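Local coordinates for protein polymerase X (Deinococcus radiodurans, PDB 2W9M) that probably extends DNA strands from deoxyribonucleoside triphosphates as a family X polymerase, and binds zinc ions in a second domain, at residues A[120-123]-A[124-127]; A[301-305]-A[306-310]; A[12-15]-A[16-20]; A[321-324]-A[325-328]. One frame throughout, in Å; residues are numbered along the deposited sequence.

Interaction 1: A[120-123]-A[124-127]; sequences SLER and LREA
Glu-122 and Arg-125 run side by side on the first turns of helix 121-130, part of a helix-hairpin-helix domain. Glu-122 OE1 meets Arg-125 NH1 in a salt bridge of 2.5 Å. The oxygen lies at the edge of the guanidinium, and the two flat groups are nearly coplanar, 30° apart. Arg-125 reaches on to Glu-172 and Glu-229, so its one charge ties three acidic side chains together. Glu-126 comes at Glu-122 from one turn further on. Its carboxylate stands almost perpendicular to that of Glu-122, with OE2 2.6 Å from Glu-122 OE1. Such closeness of two acids would probably raise the proton affinity of one of them. An alanine in place of Glu-126 removes CG and the carboxylate, and would probably open a gap beside Glu-122 and against Ala-168 of helix 163-176. Glu-126 OE1 also lies 3.8 Å from Arg-123 CD. Arg-123 has CG anti to its own N (chi1 174°), which carries the chain along the helix past Ala-127, and its guanidinium pairs with Glu-132. Leu-121 and Leu-124 turn into the core against Leu-99. At the N-cap, Ser-120 OG accepts from Arg-123 N at 3.3 Å.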
# COMPACT_ATOMS: atom_id res chain seq x y z
N SER A 120 -3.53 -2.59 -9.89
CA SER A 120 -2.48 -1.58 -9.85
C SER A 120 -1.67 -1.51 -11.13
O SER A 120 -1.69 -2.43 -11.94
CB SER A 120 -1.55 -1.80 -8.65
OG SER A 120 -0.81 -3.01 -8.79
N LEU A 121 -0.95 -0.41 -11.31
CA LEU A 121 -0.08 -0.23 -12.46
C LEU A 121 0.90 -1.39 -12.60
O LEU A 121 1.09 -1.94 -13.69
CB LEU A 121 0.69 1.08 -12.34
CG LEU A 121 0.12 2.22 -13.19
CD1 LEU A 121 -1.37 2.02 -13.45
CD2 LEU A 121 0.40 3.56 -12.55
N GLU A 122 1.52 -1.76 -11.49
CA GLU A 122 2.49 -2.84 -11.49
C GLU A 122 1.86 -4.18 -11.88
O GLU A 122 2.43 -4.94 -12.67
CB GLU A 122 3.17 -2.95 -10.13
CG GLU A 122 3.92 -4.25 -9.91
CD GLU A 122 4.94 -4.54 -10.99
OE1 GLU A 122 5.27 -5.72 -11.18
OE2 GLU A 122 5.40 -3.58 -11.66
N ARG A 123 0.70 -4.47 -11.31
CA ARG A 123 -0.03 -5.70 -11.60
C ARG A 123 -0.56 -5.73 -13.04
O ARG A 123 -0.69 -6.79 -13.65
CB ARG A 123 -1.16 -5.90 -10.59
CG ARG A 123 -2.07 -7.08 -10.86
CD ARG A 123 -1.42 -8.39 -10.47
NE ARG A 123 -2.32 -9.52 -10.71
CZ ARG A 123 -2.37 -10.23 -11.83
NH1 ARG A 123 -1.55 -9.94 -12.84
NH2 ARG A 123 -3.23 -11.23 -11.95
N LEU A 124 -0.88 -4.55 -13.58
CA LEU A 124 -1.29 -4.41 -14.97
C LEU A 124 -0.09 -4.72 -15.86
O LEU A 124 -0.23 -5.41 -16.88
CB LEU A 124 -1.77 -2.99 -15.26
CG LEU A 124 -2.91 -2.76 -16.25
CD1 LEU A 124 -2.94 -1.31 -16.70
CD2 LEU A 124 -2.82 -3.68 -17.46
N ARG A 125 1.07 -4.22 -15.47
CA ARG A 125 2.29 -4.43 -16.26
C ARG A 125 2.66 -5.90 -16.32
O ARG A 125 3.13 -6.39 -17.35
CB ARG A 125 3.45 -3.63 -15.68
CG ARG A 125 4.77 -3.95 -16.35
CD ARG A 125 5.94 -3.62 -15.46
NE ARG A 125 6.92 -4.69 -15.50
CZ ARG A 125 7.04 -5.62 -14.56
NH1 ARG A 125 6.25 -5.59 -13.50
NH2 ARG A 125 7.95 -6.57 -14.68
N GLU A 126 2.45 -6.61 -15.22
CA GLU A 126 2.70 -8.05 -15.19
C GLU A 126 1.69 -8.80 -16.05
O GLU A 126 2.04 -9.76 -16.75
CB GLU A 126 2.67 -8.57 -13.76
CG GLU A 126 3.79 -8.03 -12.89
CD GLU A 126 3.53 -8.22 -11.41
OE1 GLU A 126 2.35 -8.43 -11.03
OE2 GLU A 126 4.50 -8.17 -10.62
N ALA A 127 0.44 -8.36 -16.00
CA ALA A 127 -0.61 -9.00 -16.79
C ALA A 127 -0.31 -8.88 -18.28
O ALA A 127 -0.57 -9.81 -19.04
CB ALA A 127 -1.96 -8.39 -16.47

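Interaction 2: A[301-305]-A[306-310]; sequences AEYRE and PEHDD
His-308 N bonds back to Glu-305 O at 3.0 Å, closing the short 3-10 turn of 306-308, and the donor stands well above the plane of that carbonyl. The turn folds the His-308 ring back over the preceding residues. Tyr-303 CA lies over the centre of one ring face, a CH-pi contact of 3.7 Å to the centroid. The Tyr-303 ring is set obliquely to the imidazole, with planes 47° apart and CD2 of Tyr-303 3.8 Å from CD2 of His-308. Glu-305 CB comes to the imidazole edge, 3.3 Å from ND1. ND1 also takes a weak bond from Glu-305 N, while NE2 bonds to Lys-535 O. This turn lies in the linker between the polymerase thumb and the zinc-binding PHP domain, whose first strand is 329-333. A serine in place of His-308 lacks the ring, and would probably leave Lys-535 O without its mate and Tyr-303 CA facing a gap. Glu-305 runs alongside His-308, with CG anti to its carbonyl carbon (chi1 -49°), and its carboxylate makes a salt bridge to Arg-190. Tyr-303 OH bonds to Pro-316 O. The His-308 ring also meets that of Trp-499, the two planes about parallel.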
# COMPACT_ATOMS: atom_id res chain seq x y z
N ALA A 301 20.13 -5.62 7.56
CA ALA A 301 19.72 -4.66 6.53
C ALA A 301 18.46 -3.89 6.92
O ALA A 301 18.25 -2.77 6.46
CB ALA A 301 19.52 -5.37 5.19
N GLU A 302 17.63 -4.50 7.76
CA GLU A 302 16.41 -3.85 8.23
C GLU A 302 16.71 -2.60 9.05
O GLU A 302 15.89 -1.69 9.12
CB GLU A 302 15.57 -4.80 9.08
CG GLU A 302 15.08 -6.05 8.36
CD GLU A 302 15.91 -7.27 8.69
OE1 GLU A 302 17.15 -7.14 8.82
OE2 GLU A 302 15.32 -8.37 8.82
N TYR A 303 17.89 -2.57 9.66
CA TYR A 303 18.25 -1.50 10.60
C TYR A 303 19.30 -0.52 10.07
O TYR A 303 19.98 0.14 10.85
CB TYR A 303 18.74 -2.08 11.92
CG TYR A 303 17.74 -2.97 12.62
CD1 TYR A 303 18.16 -4.06 13.37
CD2 TYR A 303 16.38 -2.72 12.54
CE1 TYR A 303 17.24 -4.87 14.02
CE2 TYR A 303 15.45 -3.52 13.18
CZ TYR A 303 15.89 -4.60 13.92
OH TYR A 303 14.97 -5.40 14.56
N ARG A 304 19.43 -0.42 8.75
CA ARG A 304 20.48 0.41 8.15
C ARG A 304 19.99 1.76 7.65
O ARG A 304 20.56 2.33 6.72
CB ARG A 304 21.19 -0.34 7.03
CG ARG A 304 21.87 -1.62 7.50
CD ARG A 304 22.56 -2.35 6.36
NE ARG A 304 23.02 -3.67 6.78
CZ ARG A 304 23.63 -4.54 5.99
NH1 ARG A 304 23.87 -4.24 4.72
NH2 ARG A 304 24.01 -5.72 6.48
N GLU A 305 18.94 2.28 8.28
CA GLU A 305 18.46 3.63 7.98
C GLU A 305 19.06 4.61 8.98
O GLU A 305 19.49 4.21 10.06
CB GLU A 305 16.93 3.69 8.08
CG GLU A 305 16.20 2.59 7.35
CD GLU A 305 16.31 2.71 5.84
OE1 GLU A 305 16.48 3.84 5.33
OE2 GLU A 305 16.23 1.67 5.16
N PRO A 306 19.09 5.90 8.62
CA PRO A 306 19.60 6.91 9.56
C PRO A 306 18.91 6.85 10.92
O PRO A 306 19.58 6.93 11.95
CB PRO A 306 19.29 8.23 8.85
CG PRO A 306 19.26 7.88 7.40
CD PRO A 306 18.71 6.49 7.32
N GLU A 307 17.59 6.71 10.93
CA GLU A 307 16.81 6.73 12.17
C GLU A 307 17.21 5.61 13.13
O GLU A 307 16.84 5.62 14.30
CB GLU A 307 15.30 6.65 11.88
CG GLU A 307 14.74 7.82 11.06
CD GLU A 307 15.14 7.76 9.59
OE1 GLU A 307 15.49 6.66 9.10
OE2 GLU A 307 15.11 8.82 8.92
N HIS A 308 17.97 4.64 12.62
CA HIS A 308 18.40 3.49 13.40
C HIS A 308 19.78 3.67 14.05
O HIS A 308 20.15 2.91 14.94
CB HIS A 308 18.44 2.23 12.52
CG HIS A 308 17.10 1.73 12.09
ND1 HIS A 308 16.64 1.87 10.80
CD2 HIS A 308 16.13 1.08 12.77
CE1 HIS A 308 15.44 1.32 10.71
NE2 HIS A 308 15.11 0.84 11.89
N ASP A 309 20.53 4.67 13.59
CA ASP A 309 21.93 4.82 13.99
C ASP A 309 22.20 4.65 15.49
O ASP A 309 23.19 4.03 15.88
CB ASP A 309 22.49 6.16 13.51
CG ASP A 309 22.94 6.12 12.06
OD1 ASP A 309 22.89 5.03 11.45
OD2 ASP A 309 23.34 7.19 11.54
N ASP A 310 21.33 5.21 16.33
CA ASP A 310 21.55 5.17 17.77
C ASP A 310 20.65 4.17 18.49
O ASP A 310 20.80 3.95 19.69
CB ASP A 310 21.38 6.57 18.37
CG ASP A 310 22.27 7.61 17.70
OD1 ASP A 310 23.33 7.23 17.14
OD2 ASP A 310 21.91 8.81 17.73

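Interaction 3: A[12-15]-A[16-20]; sequences RLVH and ALERT
Helix 10-26 opens the N-terminal helix-hairpin-helix domain, and residues 12-20 form two turns of it, with His-15 and Arg-19 meeting on the exposed side. Both side chains leave the backbone with CG anti to N, and Arg-19 then bends at CD (chi3 -59°), which brings its guanidinium back over the histidine. NH2 of Arg-19 sits over one face of the His-15 ring, 2.8 Å from ND1. The angle is too poor for a hydrogen bond and the distance too short for stacking, so the placing of these exposed groups is doubtful. Ring and guanidinium planes are 26° apart. His-15 O lies beneath one face of the same guanidinium. Glu-18 lies alongside Val-14, with OE1 3.3 Å from Val-14 CG1. OE1 is also 2.9 Å from Val-14 O, a close approach of two acceptors. Ala-16 O takes two bonds, from Thr-20 N at 3.0 Å and from Thr-20 OG1 at 2.7 Å, which reach it from opposite faces of the carbonyl plane. That ties the Thr-20 hydroxyl back to its own helix. Inward, Leu-13 packs on Leu-73 and Phe-76 of helix 67-79, and Leu-17 on Tyr-37 and Leu-44 of helix 34-45. Thr-20 and Arg-19 lean on Leu-85 of helix 83-91.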
# COMPACT_ATOMS: atom_id res chain seq x y z
N ARG A 12 -17.01 22.53 -19.97
CA ARG A 12 -16.14 21.89 -18.99
C ARG A 12 -16.95 21.26 -17.85
O ARG A 12 -16.57 20.22 -17.31
CB ARG A 12 -15.14 22.90 -18.42
CG ARG A 12 -13.94 22.24 -17.78
CD ARG A 12 -13.46 22.97 -16.54
NE ARG A 12 -12.59 22.11 -15.75
CZ ARG A 12 -11.32 21.86 -16.06
NH1 ARG A 12 -10.78 22.42 -17.13
NH2 ARG A 12 -10.60 21.05 -15.30
N LEU A 13 -18.05 21.91 -17.49
CA LEU A 13 -18.96 21.39 -16.47
C LEU A 13 -19.60 20.09 -16.96
O LEU A 13 -19.75 19.13 -16.20
CB LEU A 13 -20.06 22.41 -16.16
CG LEU A 13 -19.63 23.86 -15.87
CD1 LEU A 13 -20.85 24.74 -15.61
CD2 LEU A 13 -18.66 23.92 -14.71
N VAL A 14 -19.98 20.06 -18.23
CA VAL A 14 -20.57 18.86 -18.81
C VAL A 14 -19.60 17.69 -18.71
O VAL A 14 -20.01 16.55 -18.51
CB VAL A 14 -20.97 19.08 -20.28
CG1 VAL A 14 -21.66 17.84 -20.82
CG2 VAL A 14 -21.89 20.28 -20.41
N HIS A 15 -18.31 17.98 -18.85
CA HIS A 15 -17.28 16.94 -18.84
C HIS A 15 -17.06 16.36 -17.44
O HIS A 15 -16.92 15.15 -17.27
CB HIS A 15 -15.96 17.49 -19.38
CG HIS A 15 -15.09 16.45 -20.02
ND1 HIS A 15 -14.90 15.20 -19.46
CD2 HIS A 15 -14.37 16.47 -21.16
CE1 HIS A 15 -14.09 14.50 -20.23
NE2 HIS A 15 -13.76 15.24 -21.27
N ALA A 16 -17.03 17.24 -16.44
CA ALA A 16 -16.91 16.80 -15.05
C ALA A 16 -18.12 15.96 -14.66
O ALA A 16 -17.98 14.93 -14.01
CB ALA A 16 -16.77 18.00 -14.13
N LEU A 17 -19.31 16.42 -15.04
CA LEU A 17 -20.54 15.68 -14.77
C LEU A 17 -20.51 14.31 -15.45
O LEU A 17 -20.97 13.32 -14.88
CB LEU A 17 -21.77 16.46 -15.23
CG LEU A 17 -22.12 17.73 -14.44
CD1 LEU A 17 -23.27 18.49 -15.08
CD2 LEU A 17 -22.44 17.37 -12.99
N GLU A 18 -19.97 14.27 -16.66
CA GLU A 18 -19.85 13.02 -17.42
C GLU A 18 -18.74 12.12 -16.89
O GLU A 18 -18.78 10.90 -17.09
CB GLU A 18 -19.61 13.32 -18.90
CG GLU A 18 -20.89 13.55 -19.69
CD GLU A 18 -20.65 14.24 -21.02
OE1 GLU A 18 -19.76 15.13 -21.08
OE2 GLU A 18 -21.34 13.91 -22.01
N ARG A 19 -17.76 12.70 -16.20
CA ARG A 19 -16.66 11.92 -15.65
C ARG A 19 -17.04 11.30 -14.31
O ARG A 19 -16.45 10.30 -13.89
CB ARG A 19 -15.39 12.77 -15.52
CG ARG A 19 -14.12 11.95 -15.29
CD ARG A 19 -12.87 12.82 -15.28
NE ARG A 19 -12.70 13.57 -16.53
CZ ARG A 19 -12.81 14.89 -16.64
NH1 ARG A 19 -13.09 15.63 -15.57
NH2 ARG A 19 -12.63 15.47 -17.82
N THR A 20 -18.02 11.91 -13.63
CA THR A 20 -18.50 11.42 -12.34
C THR A 20 -19.40 10.19 -12.50
O THR A 20 -19.39 9.29 -11.66
CB THR A 20 -19.28 12.50 -11.58
OG1 THR A 20 -18.56 13.74 -11.63
CG2 THR A 20 -19.47 12.09 -10.12

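Interaction 4: A[321-324]-A[325-328]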
# COMPACT_ATOMS: atom_id res chain seq x y z
N LEU A 321 11.58 -11.08 14.58
CA LEU A 321 10.65 -10.11 14.00
C LEU A 321 9.51 -10.77 13.22
O LEU A 321 9.61 -11.92 12.78
CB LEU A 321 11.40 -9.13 13.09
CG LEU A 321 12.47 -8.25 13.76
CD1 LEU A 321 13.22 -7.44 12.72
CD2 LEU A 321 11.87 -7.34 14.81
N VAL A 322 8.41 -10.04 13.07
CA VAL A 322 7.23 -10.57 12.38
C VAL A 322 7.55 -10.94 10.93
O VAL A 322 8.40 -10.32 10.29
CB VAL A 322 6.06 -9.57 12.44
CG1 VAL A 322 6.43 -8.27 11.75
CG2 VAL A 322 4.80 -10.17 11.84
N THR A 323 6.86 -11.96 10.42
CA THR A 323 6.98 -12.34 9.02
C THR A 323 5.59 -12.54 8.43
O THR A 323 4.61 -12.61 9.17
CB THR A 323 7.77 -13.65 8.85
OG1 THR A 323 7.01 -14.74 9.41
CG2 THR A 323 9.11 -13.56 9.55
N VAL A 324 5.51 -12.62 7.11
CA VAL A 324 4.23 -12.83 6.44
C VAL A 324 3.54 -14.09 6.95
O VAL A 324 2.31 -14.16 7.01
CB VAL A 324 4.39 -12.90 4.90
CG1 VAL A 324 3.09 -13.28 4.23
CG2 VAL A 324 4.88 -11.56 4.36
N GLY A 325 4.33 -15.07 7.35
CA GLY A 325 3.81 -16.32 7.87
C GLY A 325 3.20 -16.21 9.26
O GLY A 325 2.44 -17.09 9.67
N ASP A 326 3.53 -15.14 9.98
CA ASP A 326 3.00 -14.91 11.32
C ASP A 326 1.62 -14.26 11.28
O ASP A 326 0.99 -14.04 12.31
CB ASP A 326 3.94 -14.02 12.12
CG ASP A 326 5.23 -14.72 12.48
OD1 ASP A 326 5.18 -15.89 12.92
OD2 ASP A 326 6.31 -14.09 12.32
N LEU A 327 1.16 -13.94 10.08
CA LEU A 327 -0.12 -13.26 9.92
C LEU A 327 -1.24 -14.27 9.73
O LEU A 327 -1.63 -14.59 8.61
CB LEU A 327 -0.06 -12.29 8.74
CG LEU A 327 0.48 -10.87 8.97
CD1 LEU A 327 1.56 -10.83 10.04
CD2 LEU A 327 0.97 -10.29 7.66
N ARG A 328 -1.76 -14.79 10.84
CA ARG A 328 -2.85 -15.75 10.78
C ARG A 328 -4.14 -15.09 10.29
O ARG A 328 -4.85 -15.65 9.46
CB ARG A 328 -3.08 -16.38 12.16
CG ARG A 328 -1.90 -17.21 12.66
CD ARG A 328 -2.30 -18.02 13.88
NE ARG A 328 -1.19 -18.80 14.44
CZ ARG A 328 -1.26 -19.48 15.57
NH1 ARG A 328 -2.38 -19.49 16.28
NH2 ARG A 328 -0.20 -20.16 16.01
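The Asp-326 carboxylate is the flat group here, and Thr-323 meets its OD2 with one good bond and one weak one. Thr-323 N donates to OD2 at 2.9 Å. It arrives on the anti side of that oxygen and only 21° out of the carboxylate plane. Thr-323 OG1 donates to the same atom from well out of the plane, in a weak bond of 3.1 Å. Both donors lie on the same side of the plane. Val-322 CA adds an apolar neighbour to OD2, 3.6 Å away and close to the plane. The hydroxyl gets there because OG1 stands between N and the carbonyl carbon of its own residue (chi1 67°), directed at the acid. The N-H bond, with a lesser share from the weak hydroxyl bond, would probably favour the charged form of Asp-326 and limit rotation of its carboxylate. The backbone closes the same loop. Asp-326 N bonds to Thr-323 O at 2.9 Å, and Leu-327 N bonds to Val-324 O at 3.3 Å. In both cases the donor sits above the carbonyl plane. On the apolar side, CD1 of Leu-327 touches Val-322 CG2 at 3.8 Å and lies near Thr-323 O. Val-322 also packs on Ala-533, and Val-324 on Val-530, both of helix 526-535. The two backbone bonds make two successive type I beta turns. Together they form a short 3-10 turn, which leads into strand 329-333, the first strand of the zinc-binding PHP domain.

Along the chain the order is interaction 3, 1, 2, 4, each closing before the next opens. Interactions 3 and 1 lie on helices 10-26 and 121-130, both in helix-hairpin-helix regions of the polymerase part, with centres 28 Å apart. Interactions 2 and 4 share the loop between helix 287-293 and strand 329-333. Their centres are 22 Å apart, yet they touch, Tyr-303 OH lying 3.3 Å from Leu-321 CD1. Both also reach helix 526-535 of the PHP domain. Interactions 2 and 3 are 49 Å apart between centres, on opposite sides of the chain's centre, which fits the extended conformation of this polymerase.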